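Local coordinates for protein cytosine deaminase (Klebsiella pneumoniae, PDB 4R85) that probably deaminates cytosine and 5-methylcytosine by hydrolysis, as an iron-containing member of the amidohydrolase family built on a TIM-barrel, at residues 45-50 / 378-383; 60-65 / 96-101; 166-171 / 200-205; 264-269 / 300-305. All coordinates share one frame; numbering follows the deposited sequence.

Interaction 1: 45-50 / 378-383; sequences GRLAIP and ENDYEA
Glu378 meets Gly45 where the turn leading into helix 380-386 packs against the start of strand 47-57, at the small beta domain beside the amidohydrolase barrel. Glu378 CB lies 3.8 Å from Gly45 O. The carbonyl oxygen of Glu378 is brushed by the CD1 methyl of Leu47, at 4.0 Å. Next comes Asn379, the N-cap of helix 380-386, whose backbone takes the other methyl: Leu47 CD2 is 3.8 Å from Asn379 C. Leucine suits this place because its forked end spans two successive residues of the turn, and with CG anti to the backbone N (chi1 -162°) the side chain starts out toward them. Asparagine suits the cap because its short side chain can bend back over the helix start. Asp380 begins the helix; its OD1 stays 4.5 Å from Leu47 CD2, and its carboxylate is held instead by Arg9, through a salt bridge, and by the backbone N of Leu345. Farther on, Tyr381 turns its hydroxyl to Pro316 O of the second subunit. One residue later the capping bond closes the first turn: Glu382 N donates to Asn379 OD1 at 2.9 Å, almost straight at 171°.

Interaction 2: 60-65 / 96-101; sequences DATLTA and RQRALK
The loop that follows the first barrel strand, 47-57, folds into a type II beta turn from Ala61 to Thr64, and Arg98 of helix 92-108 holds it to the outer layer of the barrel. NH1 of Arg98 bonds to two carbonyls at once, lying 2.8 Å from Asp60 O and 2.8 Å from Thr62 O. Both oxygens lie near the guanidinium plane, but they receive the donor differently: it falls in the carbonyl plane of Thr62, on a lone pair, and stands above that of Asp60, 52° out of plane. NH2 adds a weak bond to Asp60 O. A bend at chi3 (-73°) turns NE out of the line of the chain; arginine suits the place because its flat end offers several N-H donors to neighbouring carbonyls. One face of that group carries Thr64 CG2, 3.4 Å from Arg98 NH1, toward the rim; the two side chains cross at about a right angle. Thr64 OG1 meanwhile donates to Ala61 O at 2.7 Å, fastening the turn from within. Leu63 suits its place by an isobutyl end that packs on the helix, CD1 lying 3.6 Å from Arg98 O and 3.7 Å from Lys101 CD. The charge of Arg98, partly offset by its salt bridge to Asp94, would still be expected to polarise the two carbonyls and strengthen the arginine's hold on the loop.

Interaction 3: 166-171 / 200-205; sequences RAIEMG and QRYGRL
Ile168 lays its CG2 methyl on the face of the Tyr202 ring, 4.0 Å from the centroid and 27° off the ring normal, a CH-pi contact that joins neighbouring outer helices, 160-170 and 185-202, of the barrel. That methyl is anti to the backbone N. Ile168 CG2 also lies over one face of the Arg204 guanidinium, 3.4 Å from Arg204 NH2. Isoleucine suits the place because its branch at CB sets a methyl close to the backbone, where it can lie against both flat groups. At the far end of the ring Tyr202 OH donates to Glu169 OE2 at 2.7 Å. The oxygen is met on its anti side, with carboxylate and ring planes 67° apart; Glu169, extended beyond CG, crosses the tyrosine obliquely at its hydroxyl end, CG near CE2. Arg204 bends at chi2 (-69°), and its NH2 bonds to Ile168 O at 2.8 Å and also to Ala172 O. Its NH1 donates to a water that itself donates to Glu169 O. Gly171 ends helix 160-170 in a Schellman motif, its positive phi easy without a side chain. Carbonyls at this helix end, where the dipole is negative, would attract the arginine; a negative charge on Glu169 would be expected to strengthen the tyrosine bond, though solvent at the surface would temper it.

Interaction 4: 264-269 / 300-305; sequences GINFIS and GINVCF
Asn302 ND2 is gripped from two directions, donating to Asn266 OD1 at 2.9 Å and to Asn351 O of helix 350-355. The two asparagine amides stand almost perpendicular, their planes 87° apart, and the donor is tilted 29° from the carbonyl plane of Asn266. An amide suits each place, since these buried ends need a donor and an acceptor but no charge. Next to them a water spans the strands' entry, donating to Ile265 O and accepting from Asn302 N. Beyond it the chains pair in parallel: Phe267 N bonds to Asn302 O, Cys304 N to Phe267 O, and Ser269 N to Cys304 O at 2.8 Å, nearly straight. On one side of the sheet Ile301 CG2 packs 3.5 Å from Phe267 CD2, and Val303 CG2 lies 3.9 Å from Phe267 CB. On the other, Ile268 CG1 meets Cys304 SG at 3.6 Å, the slim thiol fitting close to the neighbouring strand. Phe305 presents its ring edge to Ser269 O. Strands 266-269 and 303-305 run at 25° to each other, and this twisted parallel pairing is that of the last two strands of the amidohydrolase TIM barrel, whose C-terminal ends lead on to pocket residue Glu273 and metal ligand Asp308.

Three of the contacts belong to the barrel and one to the beta domain beside it. Interactions 1 and 4 reach the same extended sheet, with centres 23 Å apart, since strand 47-57 continues from the small domain into the barrel. Interaction 3 joins two outer helices at the surface, while interaction 2 ties a loop near the pocket to an outer helix; their nearest atoms are about 11 Å apart. Interactions 2 and 4 both come near the active site: the Ala61 side chain is about 7 Å from bound 5-methylcytosine, and that of Ile268 about 8 Å from the iron. Strand 47-57 carries metal ligand His56, with His58 just after it; segment 200-205 runs into strand 205-209, which ends at His209, another.

Interaction 1: 45-50 / 378-383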
loop_
_atom_site.group_PDB
_atom_site.type_symbol
_atom_site.label_atom_id
_atom_site.label_comp_id
_atom_site.label_asym_id
_atom_site.label_seq_id
_atom_site.Cartn_x
_atom_site.Cartn_y
_atom_site.Cartn_z
ATOM N N GLY A 45 -9.851 14.903 20.909
ATOM C CA GLY A 45 -10.777 14.091 20.140
ATOM C C GLY A 45 -10.109 12.992 19.336
ATOM O O GLY A 45 -10.749 12.326 18.528
ATOM N N ARG A 46 -8.816 12.792 19.548
ATOM C CA ARG A 46 -8.115 11.727 18.845
ATOM C C ARG A 46 -8.275 10.381 19.533
ATOM O O ARG A 46 -8.534 10.301 20.732
ATOM C CB ARG A 46 -6.641 12.065 18.698
ATOM C CG ARG A 46 -6.399 13.192 17.739
ATOM C CD ARG A 46 -4.965 13.612 17.763
ATOM N NE ARG A 46 -4.749 14.804 16.954
ATOM C CZ ARG A 46 -4.507 16.009 17.457
ATOM N NH1 ARG A 46 -4.445 16.177 18.771
ATOM N NH2 ARG A 46 -4.324 17.044 16.648
ATOM N N LEU A 47 -8.115 9.326 18.751
ATOM C CA LEU A 47 -8.239 7.960 19.230
ATOM C C LEU A 47 -7.089 7.530 20.158
ATOM O O LEU A 47 -5.913 7.722 19.836
ATOM C CB LEU A 47 -8.282 7.060 18.001
ATOM C CG LEU A 47 -8.784 5.633 17.993
ATOM C CD1 LEU A 47 -10.162 5.531 18.584
ATOM C CD2 LEU A 47 -8.780 5.161 16.546
ATOM N N ALA A 48 -7.426 6.957 21.313
ATOM C CA ALA A 48 -6.440 6.266 22.144
ATOM C C ALA A 48 -6.604 4.762 21.943
ATOM O O ALA A 48 -7.713 4.239 22.040
ATOM C CB ALA A 48 -6.623 6.625 23.619
ATOM N N ILE A 49 -5.509 4.069 21.651
ATOM C CA ILE A 49 -5.553 2.624 21.412
ATOM C C ILE A 49 -4.406 1.945 22.137
ATOM O O ILE A 49 -3.406 2.589 22.472
ATOM C CB ILE A 49 -5.396 2.288 19.914
ATOM C CG1 ILE A 49 -4.133 2.951 19.362
ATOM C CG2 ILE A 49 -6.613 2.724 19.123
ATOM C CD1 ILE A 49 -3.721 2.433 18.007
ATOM N N PRO A 50 -4.541 0.639 22.395
ATOM C CA PRO A 50 -3.376 -0.108 22.870
ATOM C C PRO A 50 -2.309 -0.136 21.758
ATOM O O PRO A 50 -2.623 0.158 20.598
ATOM C CB PRO A 50 -3.954 -1.502 23.144
ATOM C CG PRO A 50 -5.161 -1.597 22.240
ATOM C CD PRO A 50 -5.740 -0.213 22.283
ATOM N N GLU A 378 -9.700 9.893 14.382
ATOM C CA GLU A 378 -10.779 9.742 15.363
ATOM C C GLU A 378 -11.447 8.364 15.371
ATOM O O GLU A 378 -12.229 8.061 16.271
ATOM C CB GLU A 378 -11.839 10.834 15.186
ATOM C CG GLU A 378 -12.677 10.688 13.933
ATOM C CD GLU A 378 -12.115 11.462 12.762
ATOM O OE1 GLU A 378 -10.888 11.384 12.525
ATOM O OE2 GLU A 378 -12.907 12.159 12.086
ATOM N N ASN A 379 -11.152 7.543 14.366
ATOM C CA ASN A 379 -11.718 6.196 14.277
ATOM C C ASN A 379 -10.873 5.305 13.359
ATOM O O ASN A 379 -9.899 5.789 12.783
ATOM C CB ASN A 379 -13.201 6.233 13.850
ATOM C CG ASN A 379 -13.418 6.874 12.481
ATOM O OD1 ASN A 379 -12.570 6.812 11.605
ATOM N ND2 ASN A 379 -14.585 7.481 12.296
ATOM N N ASP A 380 -11.238 4.024 13.238
ATOM C CA ASP A 380 -10.473 3.049 12.442
ATOM C C ASP A 380 -10.355 3.453 10.971
ATOM O O ASP A 380 -9.283 3.376 10.380
ATOM C CB ASP A 380 -11.126 1.659 12.490
ATOM C CG ASP A 380 -10.968 0.964 13.832
ATOM O OD1 ASP A 380 -10.982 1.640 14.884
ATOM O OD2 ASP A 380 -10.858 -0.285 13.825
ATOM N N TYR A 381 -11.477 3.860 10.386
ATOM C CA TYR A 381 -11.540 4.240 8.977
ATOM C C TYR A 381 -10.576 5.373 8.641
ATOM O O TYR A 381 -9.811 5.290 7.679
ATOM C CB TYR A 381 -12.965 4.663 8.622
ATOM C CG TYR A 381 -13.097 5.289 7.255
ATOM C CD1 TYR A 381 -13.117 4.503 6.112
ATOM C CD2 TYR A 381 -13.207 6.668 7.107
ATOM C CE1 TYR A 381 -13.246 5.067 4.860
ATOM C CE2 TYR A 381 -13.336 7.244 5.857
ATOM C CZ TYR A 381 -13.357 6.435 4.737
ATOM O OH TYR A 381 -13.490 6.997 3.489
ATOM N N GLU A 382 -10.619 6.439 9.434
ATOM C CA GLU A 382 -9.727 7.568 9.204
ATOM C C GLU A 382 -8.268 7.196 9.453
ATOM O O GLU A 382 -7.376 7.680 8.759
ATOM C CB GLU A 382 -10.154 8.768 10.055
ATOM C CG GLU A 382 -11.442 9.393 9.553
ATOM C CD GLU A 382 -11.271 10.002 8.165
ATOM O OE1 GLU A 382 -10.254 10.692 7.943
ATOM O OE2 GLU A 382 -12.139 9.789 7.295
ATOM N N ALA A 383 -8.029 6.328 10.431
ATOM C CA ALA A 383 -6.668 5.889 10.727
ATOM C C ALA A 383 -6.012 5.262 9.499
ATOM O O ALA A 383 -4.891 5.629 9.136
ATOM C CB ALA A 383 -6.652 4.920 11.914
#

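Interaction 2: 60-65 / 96-101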
loop_
_atom_site.group_PDB
_atom_site.type_symbol
_atom_site.label_atom_id
_atom_site.label_comp_id
_atom_site.label_asym_id
_atom_site.label_seq_id
_atom_site.Cartn_x
_atom_site.Cartn_y
_atom_site.Cartn_z
ATOM N N ASP A 60 16.612 -11.128 12.620
ATOM C CA ASP A 60 17.979 -11.577 12.361
ATOM C C ASP A 60 18.443 -11.179 10.960
ATOM O O ASP A 60 19.622 -10.891 10.748
ATOM C CB ASP A 60 18.166 -13.082 12.626
ATOM C CG ASP A 60 17.297 -13.968 11.737
ATOM O OD1 ASP A 60 17.671 -15.149 11.567
ATOM O OD2 ASP A 60 16.255 -13.504 11.215
ATOM N N ALA A 61 17.503 -11.126 10.019
ATOM C CA ALA A 61 17.833 -10.856 8.619
ATOM C C ALA A 61 17.601 -9.405 8.213
ATOM O O ALA A 61 17.943 -9.003 7.104
ATOM C CB ALA A 61 17.050 -11.789 7.695
ATOM N N THR A 62 17.040 -8.609 9.115
ATOM C CA THR A 62 16.676 -7.236 8.770
ATOM C C THR A 62 17.885 -6.387 8.328
ATOM O O THR A 62 18.993 -6.539 8.848
ATOM C CB THR A 62 15.917 -6.551 9.935
ATOM O OG1 THR A 62 15.353 -5.318 9.480
ATOM C CG2 THR A 62 16.866 -6.283 11.098
ATOM N N LEU A 63 17.665 -5.523 7.339
ATOM C CA LEU A 63 18.679 -4.573 6.869
ATOM C C LEU A 63 19.878 -5.257 6.208
ATOM O O LEU A 63 20.984 -4.723 6.238
ATOM C CB LEU A 63 19.159 -3.652 8.002
ATOM C CG LEU A 63 18.071 -3.037 8.884
ATOM C CD1 LEU A 63 18.666 -2.103 9.935
ATOM C CD2 LEU A 63 17.061 -2.296 8.019
ATOM N N THR A 64 19.666 -6.436 5.629
ATOM C CA THR A 64 20.757 -7.156 4.953
ATOM C C THR A 64 20.509 -7.296 3.453
ATOM O O THR A 64 21.232 -8.022 2.770
ATOM C CB THR A 64 20.993 -8.577 5.534
ATOM O OG1 THR A 64 19.856 -9.410 5.279
ATOM C CG2 THR A 64 21.268 -8.530 7.031
ATOM N N ALA A 65 19.487 -6.609 2.948
ATOM C CA ALA A 65 19.188 -6.620 1.511
ATOM C C ALA A 65 20.418 -6.293 0.649
ATOM O O ALA A 65 21.078 -5.266 0.853
ATOM C CB ALA A 65 18.057 -5.651 1.200
ATOM N N ARG A 96 22.950 -7.564 16.473
ATOM C CA ARG A 96 22.457 -6.640 17.486
ATOM C C ARG A 96 22.200 -5.246 16.923
ATOM O O ARG A 96 21.143 -4.657 17.166
ATOM C CB ARG A 96 23.452 -6.548 18.637
ATOM C CG ARG A 96 23.102 -5.502 19.667
ATOM C CD ARG A 96 24.165 -5.461 20.759
ATOM N NE ARG A 96 23.900 -4.387 21.704
ATOM C CZ ARG A 96 24.364 -3.151 21.564
ATOM N NH1 ARG A 96 25.127 -2.849 20.520
ATOM N NH2 ARG A 96 24.071 -2.222 22.463
ATOM N N GLN A 97 23.166 -4.728 16.166
ATOM C CA GLN A 97 23.066 -3.379 15.621
ATOM C C GLN A 97 21.908 -3.221 14.638
ATOM O O GLN A 97 21.151 -2.244 14.714
ATOM C CB GLN A 97 24.391 -2.960 14.981
ATOM C CG GLN A 97 25.507 -2.776 16.004
ATOM C CD GLN A 97 26.872 -2.673 15.366
ATOM O OE1 GLN A 97 27.044 -2.995 14.188
ATOM N NE2 GLN A 97 27.860 -2.226 16.141
ATOM N N ARG A 98 21.769 -4.178 13.728
ATOM C CA ARG A 98 20.664 -4.160 12.764
ATOM C C ARG A 98 19.305 -4.348 13.438
ATOM O O ARG A 98 18.326 -3.675 13.101
ATOM C CB ARG A 98 20.865 -5.234 11.690
ATOM C CG ARG A 98 22.054 -4.965 10.771
ATOM C CD ARG A 98 22.198 -6.041 9.677
ATOM N NE ARG A 98 22.694 -7.312 10.206
ATOM C CZ ARG A 98 21.926 -8.354 10.524
ATOM N NH1 ARG A 98 20.609 -8.297 10.379
ATOM N NH2 ARG A 98 22.479 -9.460 11.004
ATOM N N ALA A 99 19.243 -5.271 14.391
ATOM C CA ALA A 99 17.995 -5.532 15.104
ATOM C C ALA A 99 17.545 -4.294 15.878
ATOM O O ALA A 99 16.369 -3.926 15.860
ATOM C CB ALA A 99 18.154 -6.724 16.036
ATOM N N LEU A 100 18.490 -3.643 16.545
ATOM C CA LEU A 100 18.175 -2.461 17.336
ATOM C C LEU A 100 17.688 -1.309 16.472
ATOM O O LEU A 100 16.760 -0.606 16.850
ATOM C CB LEU A 100 19.376 -2.036 18.180
ATOM C CG LEU A 100 19.620 -2.941 19.388
ATOM C CD1 LEU A 100 20.857 -2.481 20.128
ATOM C CD2 LEU A 100 18.395 -2.959 20.308
ATOM N N LYS A 101 18.301 -1.126 15.306
ATOM C CA LYS A 101 17.852 -0.093 14.376
ATOM C C LYS A 101 16.415 -0.323 13.908
ATOM O O LYS A 101 15.610 0.609 13.828
ATOM C CB LYS A 101 18.787 -0.022 13.175
ATOM C CG LYS A 101 18.338 0.956 12.107
ATOM C CD LYS A 101 19.479 1.276 11.151
ATOM C CE LYS A 101 18.986 2.033 9.926
ATOM N NZ LYS A 101 20.139 2.430 9.058
#

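Interaction 3: 166-171 / 200-205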
loop_
_atom_site.group_PDB
_atom_site.type_symbol
_atom_site.label_atom_id
_atom_site.label_comp_id
_atom_site.label_asym_id
_atom_site.label_seq_id
_atom_site.Cartn_x
_atom_site.Cartn_y
_atom_site.Cartn_z
ATOM N N ARG A 166 18.204 -27.105 21.107
ATOM C CA ARG A 166 19.183 -26.219 21.737
ATOM C C ARG A 166 18.647 -24.789 21.794
ATOM O O ARG A 166 18.787 -24.111 22.805
ATOM C CB ARG A 166 20.512 -26.265 20.972
ATOM C CG ARG A 166 21.588 -25.360 21.540
ATOM C CD ARG A 166 22.071 -25.849 22.907
ATOM N NE ARG A 166 22.793 -24.792 23.601
ATOM C CZ ARG A 166 22.582 -24.457 24.868
ATOM N NH1 ARG A 166 21.683 -25.115 25.595
ATOM N NH2 ARG A 166 23.286 -23.473 25.412
ATOM N N ALA A 167 18.018 -24.341 20.709
ATOM C CA ALA A 167 17.451 -22.992 20.654
ATOM C C ALA A 167 16.386 -22.778 21.728
ATOM O O ALA A 167 16.321 -21.721 22.363
ATOM C CB ALA A 167 16.855 -22.726 19.270
ATOM N N ILE A 168 15.536 -23.781 21.902
ATOM C CA ILE A 168 14.513 -23.747 22.941
ATOM C C ILE A 168 15.153 -23.734 24.327
ATOM O O ILE A 168 14.764 -22.949 25.194
ATOM C CB ILE A 168 13.527 -24.925 22.785
ATOM C CG1 ILE A 168 12.680 -24.726 21.524
ATOM C CG2 ILE A 168 12.656 -25.086 24.032
ATOM C CD1 ILE A 168 11.974 -23.383 21.465
ATOM N N GLU A 169 16.161 -24.572 24.539
ATOM C CA GLU A 169 16.809 -24.586 25.845
ATOM C C GLU A 169 17.515 -23.263 26.149
ATOM O O GLU A 169 17.585 -22.838 27.306
ATOM C CB GLU A 169 17.772 -25.771 25.969
ATOM C CG GLU A 169 17.054 -27.103 25.990
ATOM C CD GLU A 169 17.993 -28.287 26.097
ATOM O OE1 GLU A 169 19.202 -28.123 25.819
ATOM O OE2 GLU A 169 17.514 -29.383 26.462
ATOM N N MET A 170 18.017 -22.610 25.106
ATOM C CA MET A 170 18.671 -21.312 25.251
ATOM C C MET A 170 17.676 -20.226 25.644
ATOM O O MET A 170 18.058 -19.189 26.192
ATOM C CB MET A 170 19.380 -20.917 23.953
ATOM C CG MET A 170 20.725 -21.594 23.759
ATOM S SD MET A 170 21.327 -21.316 22.085
ATOM C CE MET A 170 21.572 -19.544 22.071
ATOM N N GLY A 171 16.406 -20.460 25.341
ATOM C CA GLY A 171 15.348 -19.596 25.833
ATOM C C GLY A 171 14.399 -18.997 24.814
ATOM O O GLY A 171 13.619 -18.109 25.160
ATOM N N GLN A 200 5.400 -29.003 23.432
ATOM C CA GLN A 200 4.716 -29.573 24.600
ATOM C C GLN A 200 5.678 -29.955 25.705
ATOM O O GLN A 200 5.390 -29.759 26.886
ATOM C CB GLN A 200 3.888 -30.801 24.223
ATOM C CG GLN A 200 2.506 -30.474 23.749
ATOM C CD GLN A 200 1.560 -31.656 23.847
ATOM O OE1 GLN A 200 1.759 -32.685 23.201
ATOM N NE2 GLN A 200 0.525 -31.512 24.655
ATOM N N ARG A 201 6.819 -30.522 25.329
ATOM C CA ARG A 201 7.787 -30.963 26.319
ATOM C C ARG A 201 8.391 -29.793 27.105
ATOM O O ARG A 201 8.669 -29.918 28.295
ATOM C CB ARG A 201 8.881 -31.813 25.674
ATOM C CG ARG A 201 9.961 -32.221 26.651
ATOM C CD ARG A 201 10.406 -33.643 26.425
ATOM N NE ARG A 201 11.324 -34.089 27.471
ATOM C CZ ARG A 201 12.042 -35.204 27.396
ATOM N NH1 ARG A 201 11.946 -35.978 26.324
ATOM N NH2 ARG A 201 12.857 -35.541 28.387
ATOM N N TYR A 202 8.558 -28.648 26.446
ATOM C CA TYR A 202 9.164 -27.481 27.090
ATOM C C TYR A 202 8.143 -26.384 27.421
ATOM O O TYR A 202 8.512 -25.324 27.910
ATOM C CB TYR A 202 10.276 -26.894 26.215
ATOM C CG TYR A 202 11.530 -27.746 26.101
ATOM C CD1 TYR A 202 11.637 -28.743 25.134
ATOM C CD2 TYR A 202 12.619 -27.533 26.944
ATOM C CE1 TYR A 202 12.789 -29.521 25.021
ATOM C CE2 TYR A 202 13.779 -28.309 26.833
ATOM C CZ TYR A 202 13.851 -29.300 25.873
ATOM O OH TYR A 202 15.001 -30.069 25.755
ATOM N N GLY A 203 6.869 -26.638 27.150
ATOM C CA GLY A 203 5.813 -25.680 27.457
ATOM C C GLY A 203 5.946 -24.345 26.740
ATOM O O GLY A 203 5.838 -23.285 27.360
ATOM N N ARG A 204 6.163 -24.394 25.429
ATOM C CA ARG A 204 6.357 -23.180 24.647
ATOM C C ARG A 204 5.209 -22.951 23.680
ATOM O O ARG A 204 4.408 -23.851 23.420
ATOM C CB ARG A 204 7.682 -23.247 23.874
ATOM C CG ARG A 204 8.888 -23.578 24.747
ATOM C CD ARG A 204 9.252 -22.447 25.703
ATOM N NE ARG A 204 10.081 -22.941 26.799
ATOM C CZ ARG A 204 11.409 -22.876 26.835
ATOM N NH1 ARG A 204 12.063 -23.367 27.875
ATOM N NH2 ARG A 204 12.085 -22.321 25.839
ATOM N N LEU A 205 5.138 -21.735 23.152
ATOM C CA LEU A 205 4.178 -21.402 22.112
ATOM C C LEU A 205 4.674 -21.971 20.784
ATOM O O LEU A 205 5.805 -22.446 20.694
ATOM C CB LEU A 205 4.014 -19.883 22.006
ATOM C CG LEU A 205 3.597 -19.162 23.293
ATOM C CD1 LEU A 205 3.312 -17.685 23.015
ATOM C CD2 LEU A 205 2.368 -19.833 23.894
HETATM O O HOH W 1 14.908 -22.258 28.300
#

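Interaction 4: 264-269 / 300-305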
loop_
_atom_site.group_PDB
_atom_site.type_symbol
_atom_site.label_atom_id
_atom_site.label_comp_id
_atom_site.label_asym_id
_atom_site.label_seq_id
_atom_site.Cartn_x
_atom_site.Cartn_y
_atom_site.Cartn_z
ATOM N N GLY A 264 -8.812 -23.948 17.127
ATOM C CA GLY A 264 -8.616 -22.731 17.892
ATOM C C GLY A 264 -7.310 -22.010 17.596
ATOM O O GLY A 264 -6.978 -21.053 18.293
ATOM N N ILE A 265 -6.579 -22.440 16.564
ATOM C CA ILE A 265 -5.299 -21.794 16.243
ATOM C C ILE A 265 -5.460 -20.404 15.625
ATOM O O ILE A 265 -6.539 -20.050 15.137
ATOM C CB ILE A 265 -4.396 -22.660 15.327
ATOM C CG1 ILE A 265 -4.926 -22.704 13.888
ATOM C CG2 ILE A 265 -4.208 -24.054 15.915
ATOM C CD1 ILE A 265 -3.978 -23.407 12.910
ATOM N N ASN A 266 -4.376 -19.627 15.658
ATOM C CA ASN A 266 -4.357 -18.279 15.101
ATOM C C ASN A 266 -3.689 -18.276 13.737
ATOM O O ASN A 266 -2.960 -19.204 13.401
ATOM C CB ASN A 266 -3.586 -17.319 16.024
ATOM C CG ASN A 266 -4.144 -17.283 17.436
ATOM O OD1 ASN A 266 -5.118 -16.589 17.711
ATOM N ND2 ASN A 266 -3.515 -18.022 18.338
ATOM N N PHE A 267 -3.943 -17.224 12.965
ATOM C CA PHE A 267 -3.354 -17.064 11.643
ATOM C C PHE A 267 -2.685 -15.706 11.503
ATOM O O PHE A 267 -3.210 -14.693 11.952
ATOM C CB PHE A 267 -4.424 -17.230 10.558
ATOM C CG PHE A 267 -4.907 -18.640 10.411
ATOM C CD1 PHE A 267 -4.466 -19.424 9.360
ATOM C CD2 PHE A 267 -5.771 -19.195 11.348
ATOM C CE1 PHE A 267 -4.902 -20.728 9.227
ATOM C CE2 PHE A 267 -6.190 -20.503 11.235
ATOM C CZ PHE A 267 -5.768 -21.266 10.166
ATOM N N ILE A 268 -1.513 -15.684 10.877
ATOM C CA ILE A 268 -0.883 -14.415 10.547
ATOM C C ILE A 268 -0.695 -14.325 9.035
ATOM O O ILE A 268 -0.235 -15.274 8.401
ATOM C CB ILE A 268 0.461 -14.238 11.282
ATOM C CG1 ILE A 268 0.225 -14.124 12.802
ATOM C CG2 ILE A 268 1.199 -13.003 10.759
ATOM C CD1 ILE A 268 1.515 -14.117 13.612
ATOM N N SER A 269 -1.089 -13.194 8.461
ATOM C CA SER A 269 -0.897 -12.951 7.032
ATOM C C SER A 269 0.057 -11.780 6.857
ATOM O O SER A 269 -0.031 -10.797 7.594
ATOM C CB SER A 269 -2.232 -12.607 6.377
ATOM O OG SER A 269 -2.031 -12.141 5.051
ATOM N N GLY A 300 -14.973 -16.598 12.328
ATOM C CA GLY A 300 -14.706 -16.441 13.749
ATOM C C GLY A 300 -13.308 -16.902 14.148
ATOM O O GLY A 300 -13.035 -17.165 15.313
ATOM N N ILE A 301 -12.420 -17.000 13.170
ATOM C CA ILE A 301 -11.059 -17.482 13.406
ATOM C C ILE A 301 -10.167 -16.251 13.520
ATOM O O ILE A 301 -10.305 -15.311 12.743
ATOM C CB ILE A 301 -10.629 -18.405 12.256
ATOM C CG1 ILE A 301 -11.440 -19.711 12.311
ATOM C CG2 ILE A 301 -9.113 -18.687 12.272
ATOM C CD1 ILE A 301 -11.333 -20.548 11.049
ATOM N N ASN A 302 -9.289 -16.230 14.516
ATOM C CA ASN A 302 -8.431 -15.070 14.729
ATOM C C ASN A 302 -7.345 -14.959 13.664
ATOM O O ASN A 302 -6.539 -15.872 13.506
ATOM C CB ASN A 302 -7.766 -15.135 16.094
ATOM C CG ASN A 302 -7.098 -13.829 16.467
ATOM O OD1 ASN A 302 -7.717 -12.770 16.402
ATOM N ND2 ASN A 302 -5.828 -13.894 16.839
ATOM N N VAL A 303 -7.315 -13.833 12.956
ATOM C CA VAL A 303 -6.293 -13.599 11.926
ATOM C C VAL A 303 -5.761 -12.169 12.077
ATOM O O VAL A 303 -6.473 -11.279 12.547
ATOM C CB VAL A 303 -6.859 -13.868 10.495
ATOM C CG1 VAL A 303 -8.042 -12.949 10.196
ATOM C CG2 VAL A 303 -5.778 -13.737 9.412
ATOM N N CYS A 304 -4.500 -11.949 11.729
ATOM C CA CYS A 304 -3.941 -10.607 11.819
ATOM C C CYS A 304 -2.872 -10.373 10.752
ATOM O O CYS A 304 -2.519 -11.298 10.028
ATOM C CB CYS A 304 -3.390 -10.361 13.222
ATOM S SG CYS A 304 -2.037 -11.467 13.653
ATOM N N PHE A 305 -2.382 -9.138 10.648
ATOM C CA PHE A 305 -1.403 -8.768 9.617
ATOM C C PHE A 305 -0.032 -8.472 10.208
ATOM O O PHE A 305 0.076 -7.989 11.337
ATOM C CB PHE A 305 -1.862 -7.530 8.850
ATOM C CG PHE A 305 -3.054 -7.752 7.970
ATOM C CD1 PHE A 305 -3.056 -8.770 7.027
ATOM C CD2 PHE A 305 -4.178 -6.934 8.079
ATOM C CE1 PHE A 305 -4.156 -8.979 6.203
ATOM C CE2 PHE A 305 -5.286 -7.131 7.254
ATOM C CZ PHE A 305 -5.274 -8.159 6.319
HETATM O O HOH W 2 -8.955 -18.371 16.198
#